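Local coordinates for protein threonine phosphate decarboxylase-like enzyme (Sulfurospirillum multivorans, PDB 6OUX) that decarboxylates L-serine O-phosphate to ethanolamine O-phosphate with the help of pyridoxal phosphate, supplying a linker precursor for norcobamide biosynthesis, at residues C48-P53 / R369-T374; F211-Y216 / S243-I248. One frame throughout, in Å; residues are numbered along the deposited sequence.

Contact 1: residues C48-P53 / R369-T374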
loop_
_atom_site.group_PDB
_atom_site.type_symbol
_atom_site.label_atom_id
_atom_site.label_comp_id
_atom_site.label_asym_id
_atom_site.label_seq_id
_atom_site.Cartn_x
_atom_site.Cartn_y
_atom_site.Cartn_z
ATOM N N CYS A 48 -10.285 -6.444 -19.342
ATOM C CA CYS A 48 -10.335 -7.221 -18.127
ATOM C C CYS A 48 -10.441 -6.387 -16.878
ATOM O O CYS A 48 -11.242 -6.684 -15.996
ATOM C CB CYS A 48 -9.063 -8.050 -17.957
ATOM S SG CYS A 48 -8.947 -9.467 -19.023
ATOM N N TYR A 49 -9.598 -5.369 -16.762
ATOM C CA TYR A 49 -9.639 -4.532 -15.578
ATOM C C TYR A 49 -10.707 -3.433 -15.659
ATOM O O TYR A 49 -11.069 -2.921 -16.723
ATOM C CB TYR A 49 -8.264 -3.921 -15.234
ATOM C CG TYR A 49 -7.915 -2.834 -16.176
ATOM C CD1 TYR A 49 -7.490 -3.141 -17.468
ATOM C CD2 TYR A 49 -8.041 -1.495 -15.815
ATOM C CE1 TYR A 49 -7.191 -2.150 -18.380
ATOM C CE2 TYR A 49 -7.764 -0.490 -16.737
ATOM C CZ TYR A 49 -7.334 -0.834 -18.021
ATOM O OH TYR A 49 -7.009 0.105 -18.973
ATOM N N LEU A 50 -11.189 -3.077 -14.491
ATOM C CA LEU A 50 -12.359 -2.237 -14.347
ATOM C C LEU A 50 -11.903 -0.801 -14.093
ATOM O O LEU A 50 -11.087 -0.523 -13.215
ATOM C CB LEU A 50 -13.224 -2.766 -13.279
ATOM C CG LEU A 50 -13.479 -4.271 -13.357
ATOM C CD1 LEU A 50 -14.261 -4.680 -12.150
ATOM C CD2 LEU A 50 -14.223 -4.683 -14.620
ATOM N N SER A 51 -12.371 0.089 -14.930
ATOM C CA SER A 51 -11.957 1.458 -14.878
ATOM C C SER A 51 -13.062 2.262 -15.537
ATOM O O SER A 51 -14.018 1.697 -16.040
ATOM C CB SER A 51 -10.687 1.606 -15.694
ATOM O OG SER A 51 -10.081 2.805 -15.317
ATOM N N ASN A 52 -12.933 3.576 -15.535
ATOM C CA ASN A 52 -13.693 4.438 -16.395
ATOM C C ASN A 52 -12.600 5.197 -17.207
ATOM O O ASN A 52 -11.931 6.057 -16.664
ATOM C CB ASN A 52 -14.611 5.383 -15.567
ATOM C CG ASN A 52 -15.273 6.485 -16.425
ATOM O OD1 ASN A 52 -14.967 6.663 -17.631
ATOM N ND2 ASN A 52 -16.113 7.245 -15.822
ATOM N N PRO A 53 -12.441 4.880 -18.483
ATOM C CA PRO A 53 -11.379 5.507 -19.249
ATOM C C PRO A 53 -11.572 7.022 -19.425
ATOM O O PRO A 53 -10.565 7.765 -19.496
ATOM C CB PRO A 53 -11.354 4.725 -20.575
ATOM C CG PRO A 53 -12.681 4.032 -20.658
ATOM C CD PRO A 53 -13.226 3.899 -19.276
ATOM N N ARG A 369 -16.645 -11.925 -18.674
ATOM C CA ARG A 369 -16.892 -10.573 -18.136
ATOM C C ARG A 369 -16.115 -9.579 -18.952
ATOM O O ARG A 369 -14.886 -9.698 -19.067
ATOM C CB ARG A 369 -16.450 -10.447 -16.690
ATOM C CG ARG A 369 -17.038 -9.192 -16.001
ATOM C CD ARG A 369 -16.304 -8.889 -14.733
ATOM N NE ARG A 369 -14.900 -8.572 -14.936
ATOM C CZ ARG A 369 -14.046 -8.346 -13.937
ATOM N NH1 ARG A 369 -14.472 -8.394 -12.701
ATOM N NH2 ARG A 369 -12.787 -8.052 -14.168
ATOM N N ILE A 370 -16.820 -8.573 -19.502
ATOM C CA ILE A 370 -16.150 -7.554 -20.341
ATOM C C ILE A 370 -16.288 -6.163 -19.708
ATOM O O ILE A 370 -17.369 -5.713 -19.471
ATOM C CB ILE A 370 -16.767 -7.469 -21.775
ATOM C CG1 ILE A 370 -16.911 -8.880 -22.366
ATOM C CG2 ILE A 370 -15.918 -6.534 -22.651
ATOM C CD1 ILE A 370 -17.569 -8.934 -23.731
ATOM N N ALA A 371 -15.168 -5.508 -19.457
ATOM C CA ALA A 371 -15.197 -4.159 -18.904
ATOM C C ALA A 371 -15.569 -3.173 -20.006
ATOM O O ALA A 371 -15.097 -3.318 -21.149
ATOM C CB ALA A 371 -13.825 -3.802 -18.367
ATOM N N GLY A 372 -16.363 -2.172 -19.698
ATOM C CA GLY A 372 -16.810 -1.211 -20.692
ATOM C C GLY A 372 -15.664 -0.267 -20.925
ATOM O O GLY A 372 -14.996 0.136 -19.953
ATOM N N ARG A 373 -15.336 -0.042 -22.206
ATOM C CA ARG A 373 -14.244 0.870 -22.586
ATOM C C ARG A 373 -14.765 2.193 -23.216
ATOM O O ARG A 373 -15.884 2.641 -22.914
ATOM C CB ARG A 373 -13.261 0.138 -23.516
ATOM C CG ARG A 373 -12.696 -1.150 -22.970
ATOM C CD ARG A 373 -12.350 -1.143 -21.501
ATOM N NE ARG A 373 -11.309 -0.190 -21.177
ATOM C CZ ARG A 373 -11.090 0.288 -19.952
ATOM N NH1 ARG A 373 -11.829 -0.127 -18.882
ATOM N NH2 ARG A 373 -10.119 1.185 -19.792
ATOM N N THR A 374 -13.975 2.805 -24.087
ATOM C CA THR A 374 -14.412 3.974 -24.788
ATOM C C THR A 374 -15.380 3.496 -25.880
ATOM O O THR A 374 -15.415 2.285 -26.229
ATOM C CB THR A 374 -13.214 4.706 -25.462
ATOM O OG1 THR A 374 -12.602 3.847 -26.432
ATOM C CG2 THR A 374 -12.144 5.127 -24.429
#

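Contact 2: residues F211-Y216 / S243-I248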
loop_
_atom_site.group_PDB
_atom_site.type_symbol
_atom_site.label_atom_id
_atom_site.label_comp_id
_atom_site.label_asym_id
_atom_site.label_seq_id
_atom_site.Cartn_x
_atom_site.Cartn_y
_atom_site.Cartn_z
ATOM N N PHE A 211 -18.779 -0.078 -7.202
ATOM C CA PHE A 211 -19.358 0.230 -8.542
ATOM C C PHE A 211 -20.573 1.136 -8.605
ATOM O O PHE A 211 -21.222 1.237 -9.678
ATOM C CB PHE A 211 -19.642 -1.122 -9.252
ATOM C CG PHE A 211 -18.433 -2.001 -9.271
ATOM C CD1 PHE A 211 -17.332 -1.624 -9.996
ATOM C CD2 PHE A 211 -18.340 -3.122 -8.472
ATOM C CE1 PHE A 211 -16.184 -2.386 -10.000
ATOM C CE2 PHE A 211 -17.178 -3.855 -8.435
ATOM C CZ PHE A 211 -16.111 -3.502 -9.213
ATOM N N ILE A 212 -20.946 1.767 -7.488
ATOM C CA ILE A 212 -22.244 2.424 -7.396
ATOM C C ILE A 212 -22.305 3.721 -8.247
ATOM O O ILE A 212 -23.365 4.152 -8.647
ATOM C CB ILE A 212 -22.658 2.731 -5.931
ATOM C CG1 ILE A 212 -24.194 2.927 -5.836
ATOM C CG2 ILE A 212 -21.870 3.892 -5.347
ATOM C CD1 ILE A 212 -24.744 2.949 -4.441
ATOM N N HIS A 213 -21.162 4.274 -8.570
ATOM C CA HIS A 213 -21.086 5.481 -9.445
ATOM C C HIS A 213 -21.574 5.176 -10.883
ATOM O O HIS A 213 -21.867 6.081 -11.632
ATOM C CB HIS A 213 -19.625 5.973 -9.557
ATOM C CG HIS A 213 -19.201 6.925 -8.509
ATOM N ND1 HIS A 213 -19.781 7.001 -7.253
ATOM C CD2 HIS A 213 -18.167 7.806 -8.504
ATOM C CE1 HIS A 213 -19.128 7.900 -6.538
ATOM N NE2 HIS A 213 -18.165 8.415 -7.282
ATOM N N PHE A 214 -21.649 3.910 -11.270
ATOM C CA PHE A 214 -22.142 3.456 -12.574
ATOM C C PHE A 214 -23.603 3.139 -12.603
ATOM O O PHE A 214 -24.136 2.983 -13.686
ATOM C CB PHE A 214 -21.294 2.281 -13.095
ATOM C CG PHE A 214 -19.829 2.566 -13.005
ATOM C CD1 PHE A 214 -19.288 3.625 -13.733
ATOM C CD2 PHE A 214 -19.027 1.905 -12.121
ATOM C CE1 PHE A 214 -17.955 3.949 -13.601
ATOM C CE2 PHE A 214 -17.672 2.217 -11.996
ATOM C CZ PHE A 214 -17.153 3.256 -12.720
ATOM N N ALA A 215 -24.275 3.160 -11.459
ATOM C CA ALA A 215 -25.714 2.835 -11.400
ATOM C C ALA A 215 -26.558 4.119 -11.440
ATOM O O ALA A 215 -26.080 5.268 -11.204
ATOM C CB ALA A 215 -26.039 2.026 -10.140
ATOM N N TYR A 216 -27.827 3.936 -11.743
ATOM C CA TYR A 216 -28.703 5.099 -11.752
ATOM C C TYR A 216 -30.108 4.659 -11.416
ATOM O O TYR A 216 -30.476 3.552 -11.749
ATOM C CB TYR A 216 -28.624 5.855 -13.109
ATOM C CG TYR A 216 -28.971 5.037 -14.312
ATOM C CD1 TYR A 216 -28.004 4.264 -14.938
ATOM C CD2 TYR A 216 -30.277 4.957 -14.788
ATOM C CE1 TYR A 216 -28.302 3.457 -15.995
ATOM C CE2 TYR A 216 -30.591 4.155 -15.895
ATOM C CZ TYR A 216 -29.593 3.405 -16.484
ATOM O OH TYR A 216 -29.849 2.604 -17.545
ATOM N N SER A 243 -10.342 3.570 -6.964
ATOM C CA SER A 243 -9.560 3.247 -8.177
ATOM C C SER A 243 -10.399 2.775 -9.397
ATOM O O SER A 243 -10.101 3.075 -10.559
ATOM C CB SER A 243 -8.422 2.270 -7.752
ATOM O OG SER A 243 -7.620 2.887 -6.663
ATOM N N LYS A 244 -11.508 2.118 -9.161
ATOM C CA LYS A 244 -12.278 1.611 -10.286
ATOM C C LYS A 244 -13.283 2.589 -10.909
ATOM O O LYS A 244 -13.929 2.253 -11.925
ATOM C CB LYS A 244 -12.956 0.315 -9.885
ATOM C CG LYS A 244 -11.922 -0.736 -9.509
ATOM C CD LYS A 244 -12.530 -1.877 -8.727
ATOM C CE LYS A 244 -11.426 -2.711 -8.110
ATOM N NZ LYS A 244 -11.916 -4.102 -7.913
ATOM N N ASP A 245 -13.430 3.773 -10.308
ATOM C CA ASP A 245 -14.318 4.808 -10.856
ATOM C C ASP A 245 -13.525 6.080 -11.174
ATOM O O ASP A 245 -13.475 6.503 -12.333
ATOM C CB ASP A 245 -15.579 5.023 -9.978
ATOM C CG ASP A 245 -15.278 5.366 -8.509
ATOM O OD1 ASP A 245 -14.114 5.530 -8.096
ATOM O OD2 ASP A 245 -16.242 5.468 -7.740
ATOM N N PHE A 246 -12.871 6.680 -10.176
ATOM C CA PHE A 246 -11.960 7.823 -10.451
ATOM C C PHE A 246 -10.744 7.344 -11.265
ATOM O O PHE A 246 -9.959 8.168 -11.713
ATOM C CB PHE A 246 -11.514 8.551 -9.181
ATOM C CG PHE A 246 -12.648 9.171 -8.390
ATOM C CD1 PHE A 246 -13.166 10.424 -8.737
ATOM C CD2 PHE A 246 -13.199 8.515 -7.281
ATOM C CE1 PHE A 246 -14.205 10.994 -8.001
ATOM C CE2 PHE A 246 -14.223 9.089 -6.546
ATOM C CZ PHE A 246 -14.730 10.327 -6.904
ATOM N N GLY A 247 -10.613 6.012 -11.415
ATOM C CA GLY A 247 -9.936 5.379 -12.548
ATOM C C GLY A 247 -8.504 5.779 -12.588
ATOM O O GLY A 247 -8.203 6.859 -13.074
ATOM N N ILE A 248 -7.621 4.907 -12.122
ATOM C CA ILE A 248 -6.227 5.270 -11.869
ATOM C C ILE A 248 -5.522 4.021 -11.395
ATOM O O ILE A 248 -5.327 3.826 -10.200
ATOM C CB ILE A 248 -6.103 6.392 -10.806
ATOM C CG1 ILE A 248 -6.571 7.718 -11.380
ATOM C CG2 ILE A 248 -4.654 6.596 -10.393
ATOM C CD1 ILE A 248 -6.823 8.752 -10.305
#

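Contact 1: residues C48-P53 / R369-T374
The loop 48-53 runs alongside the end of strand 367-371 and the turn beyond it, in the same direction, with the CA atoms of Leu50 and Ala371 5.7 Å apart. In this class I/II aminotransferase fold, strand 367-371 lies in the five-stranded sheet and loop 48-53 follows its edge strand 45-46; each segment leads into a helix, with Asn52 the N-cap of 53-68 and Thr374 that of 375-388. Arg369, a binding residue for O-phospho-L-serine, carries one end of the contact. Its CG lies anti to the backbone N and the chain bends at chi3 (63°), which brings NH2 to Cys48 O at 2.8 Å. The carbonyl is met nearly along its C=O axis, but the N-H...O angle of 131° makes the bond clearly bent. Leu50 crosses the guanidinium at about a right angle and sets CD2 3.6 Å above its plane, over the centre. Outside the pair, NH1 donates to Asn181 O and Phe131 makes a cation-pi contact, so this buried charged group is gripped from several directions. The same Leu50 CD2 packs on Ala371 CB at 3.9 Å, and Ala371 CB also sits 3.3 Å from Tyr49 O. At the other end Arg373, bent at chi2 and chi3, folds its guanidinium back toward the loop. Pro53 CG stands 3.9 Å above one face, toward the rim, while Ser51 CB approaches NH1 at the edge. Tyr49 crosses the arginine at about a right angle, its OH 3.4 Å from Arg373 NH2 but too poorly aimed for a hydrogen bond.

Contact 2: residues F211-Y216 / S243-I248
Beside the substrate site, two loops that leave neighbouring parallel strands of the seven-stranded sheet, 204-208 and 236-241, meet where Phe211, His213 and Phe214 pack against Lys244, Asp245 and Phe246. Phe211, close to the substrate-binding Asn181, lies against the aliphatic part of the extended Lys244 chain, CE1 to CD 3.9 Å. Phe214 ends the 3-10 segment 212-214; Lys244 O lies at the edge of its ring, 3.5 Å from CZ, and Asp245 CB meets the same CZ obliquely at 3.6 Å. The Asp245 carboxylate is the polar centre. With CG in the crowded position between backbone N and carbonyl carbon (chi1 56°), it turns OD1 back to accept Phe246 N at 2.7 Å, from above the carboxylate plane. OD2 lies 3.1 Å above the His213 ring, toward its rim, and forms a salt bridge with Lys240, which probably keeps the buried acid ionised. His213 in turn points its edge at the face of Phe246, an offset edge-to-face pair with centroids 5.6 Å apart and planes at 73°. Phe286 stacks on Phe246 from outside the pair. Lys244 matches the lysine of the fold type I signature that forms the internal aldimine with pyridoxal phosphate, and probably holds the cofactor here.

Overall arrangement
From the N terminus the chain passes through strand 45-46 into loop 48-53, then enters helix 53-68 and builds the seven-stranded sheet. Beyond the ends of two neighbouring strands of that sheet, contact 2 closes a short loop: the chain leaves strand 204-208, makes helix 227-232 and strand 236-241, and returns at 243-248. Only after helix 289-314 and further strands of the smaller sheet does strand 367-371, with the turn after it, complete contact 1, whose much longer loop encloses contact 2. The two also touch, with Leu50 CD1 3.7 Å from Phe211 CZ and Asn52 CB 3.6 Å from Asp245 O, tying the smaller sheet to the loops of the larger one beside the substrate-binding residues.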